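Local coordinates for protein pterin-4-alpha-carbinolamine dehydratase MoaB2 (PDB 3RFQ) that probably takes part in molybdenum cofactor biosynthesis by binding a molybdopterin-type pterin, at residues V106-T111 / L140-A145. Residues are numbered along the deposited sequence; the frame is centred on the assembly and turned at random.
Sequences VTPEST and LSRGLA
R142 and E109 meet in an end-on, two-pronged salt bridge: NH1 of R142 donates to OE2 of E109 at 2.9 Å, and NH2 of R142 donates to OE1 of E109 at 3.0 Å. The two residue types match, two N-H groups facing two oxygens. Both bonds are nearly straight (169°) and reach the syn sides of carboxylate oxygens that lie almost in the guanidinium plane; the two flat groups are turned only 21° from each other. The CB of E109 points away from the loop, but a bend at chi2 (53°) swings the carboxylate back to the arginine. P108 CG lies over one face of the guanidinium, displaced toward its rim, and sits 3.3 Å from the backbone O of R142. A compact ring suits the first turn of helix 107-114, since proline has no N-H to leave without a partner there. The helix thus packs on the loop joining helix 136-139 to strand 145-148 in the alpha/beta fold of the MogA/MoaB family. Within the loop S141 forms an ST turn, its OG accepting from G143 N; a CB on G143 would crowd that OG, which suits glycine. R142 NE is bonded to G100 O, further fixing the guanidinium. Branched L144 packs its CG on P108 CB at 4.2 Å, its CD1 in close van der Waals contact with P108 O, and its CB against the methyl CG2 of T111, whose OG1 bonds back to T107 O at 2.7 Å.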
loop_
_atom_site.group_PDB
_atom_site.type_symbol
_atom_site.label_atom_id
_atom_site.label_comp_id
_atom_site.label_asym_id
_atom_site.label_seq_id
_atom_site.Cartn_x
_atom_site.Cartn_y
_atom_site.Cartn_z
ATOM N N VAL C 106 19.903 -12.313 -16.286
ATOM C CA VAL C 106 20.614 -11.172 -16.877
ATOM C C VAL C 106 19.744 -10.152 -17.643
ATOM O O VAL C 106 20.274 -9.204 -18.226
ATOM C CB VAL C 106 21.816 -11.615 -17.760
ATOM C CG1 VAL C 106 22.936 -12.243 -16.897
ATOM C CG2 VAL C 106 21.370 -12.572 -18.855
ATOM N N THR C 107 18.425 -10.339 -17.619
ATOM C CA THR C 107 17.505 -9.426 -18.319
ATOM C C THR C 107 17.704 -7.963 -17.876
ATOM O O THR C 107 17.774 -7.064 -18.736
ATOM C CB THR C 107 16.040 -9.846 -18.146
ATOM O OG1 THR C 107 15.872 -11.213 -18.557
ATOM C CG2 THR C 107 15.081 -8.948 -18.920
ATOM N N PRO C 108 17.846 -7.717 -16.560
ATOM C CA PRO C 108 17.991 -6.278 -16.199
ATOM C C PRO C 108 19.283 -5.645 -16.712
ATOM O O PRO C 108 19.239 -4.496 -17.166
ATOM C CB PRO C 108 17.962 -6.276 -14.668
ATOM C CG PRO C 108 17.275 -7.607 -14.310
ATOM C CD PRO C 108 17.741 -8.574 -15.363
ATOM N N GLU C 109 20.400 -6.378 -16.641
ATOM C CA GLU C 109 21.697 -5.903 -17.138
ATOM C C GLU C 109 21.642 -5.657 -18.650
ATOM O O GLU C 109 22.169 -4.647 -19.129
ATOM C CB GLU C 109 22.856 -6.878 -16.802
ATOM C CG GLU C 109 23.270 -6.947 -15.329
ATOM C CD GLU C 109 22.084 -7.228 -14.414
ATOM O OE1 GLU C 109 21.433 -8.289 -14.571
ATOM O OE2 GLU C 109 21.762 -6.351 -13.584
ATOM N N SER C 110 21.031 -6.585 -19.388
ATOM C CA SER C 110 20.805 -6.406 -20.839
ATOM C C SER C 110 19.925 -5.187 -21.120
ATOM O O SER C 110 20.190 -4.411 -22.051
ATOM C CB SER C 110 20.132 -7.634 -21.459
ATOM O OG SER C 110 20.880 -8.820 -21.246
ATOM N N THR C 111 18.871 -5.030 -20.321
ATOM C CA THR C 111 17.918 -3.939 -20.525
ATOM C C THR C 111 18.535 -2.566 -20.213
ATOM O O THR C 111 18.372 -1.616 -20.976
ATOM C CB THR C 111 16.639 -4.198 -19.728
ATOM O OG1 THR C 111 16.093 -5.443 -20.177
ATOM C CG2 THR C 111 15.604 -3.067 -19.923
ATOM N N LEU C 140 10.198 -9.293 -5.686
ATOM C CA LEU C 140 11.648 -9.094 -5.649
ATOM C C LEU C 140 12.294 -8.879 -7.031
ATOM O O LEU C 140 13.515 -8.797 -7.118
ATOM C CB LEU C 140 12.334 -10.278 -4.931
ATOM C CG LEU C 140 11.920 -10.432 -3.472
ATOM C CD1 LEU C 140 12.528 -11.661 -2.785
ATOM C CD2 LEU C 140 12.309 -9.193 -2.732
ATOM N N SER C 141 11.480 -8.836 -8.092
ATOM C CA SER C 141 11.995 -8.744 -9.446
ATOM C C SER C 141 12.981 -7.576 -9.599
ATOM O O SER C 141 12.666 -6.425 -9.229
ATOM C CB SER C 141 10.833 -8.577 -10.442
ATOM O OG SER C 141 11.336 -8.383 -11.774
ATOM N N ARG C 142 14.160 -7.852 -10.145
ATOM C CA ARG C 142 15.100 -6.771 -10.496
ATOM C C ARG C 142 14.799 -6.193 -11.896
ATOM O O ARG C 142 15.598 -5.415 -12.467
ATOM C CB ARG C 142 16.548 -7.269 -10.441
ATOM C CG ARG C 142 17.004 -8.015 -9.168
ATOM C CD ARG C 142 18.528 -8.187 -9.157
ATOM N NE ARG C 142 18.939 -9.011 -10.269
ATOM C CZ ARG C 142 19.643 -8.608 -11.335
ATOM N NH1 ARG C 142 20.101 -7.378 -11.443
ATOM N NH2 ARG C 142 19.916 -9.485 -12.292
ATOM N N GLY C 143 13.671 -6.588 -12.475
ATOM C CA GLY C 143 13.305 -6.088 -13.806
ATOM C C GLY C 143 13.213 -4.569 -13.831
ATOM O O GLY C 143 12.768 -3.942 -12.863
ATOM N N LEU C 144 13.668 -3.994 -14.934
ATOM C CA LEU C 144 13.592 -2.562 -15.183
ATOM C C LEU C 144 12.398 -2.146 -16.025
ATOM O O LEU C 144 11.751 -2.969 -16.696
ATOM C CB LEU C 144 14.836 -2.135 -15.943
ATOM C CG LEU C 144 16.150 -2.530 -15.270
ATOM C CD1 LEU C 144 17.296 -2.013 -16.126
ATOM C CD2 LEU C 144 16.245 -2.031 -13.789
ATOM N N ALA C 145 12.141 -0.847 -16.041
ATOM C CA ALA C 145 11.150 -0.291 -16.955
ATOM C C ALA C 145 11.691 1.063 -17.388
ATOM O O ALA C 145 12.256 1.797 -16.584
ATOM C CB ALA C 145 9.829 -0.107 -16.257
#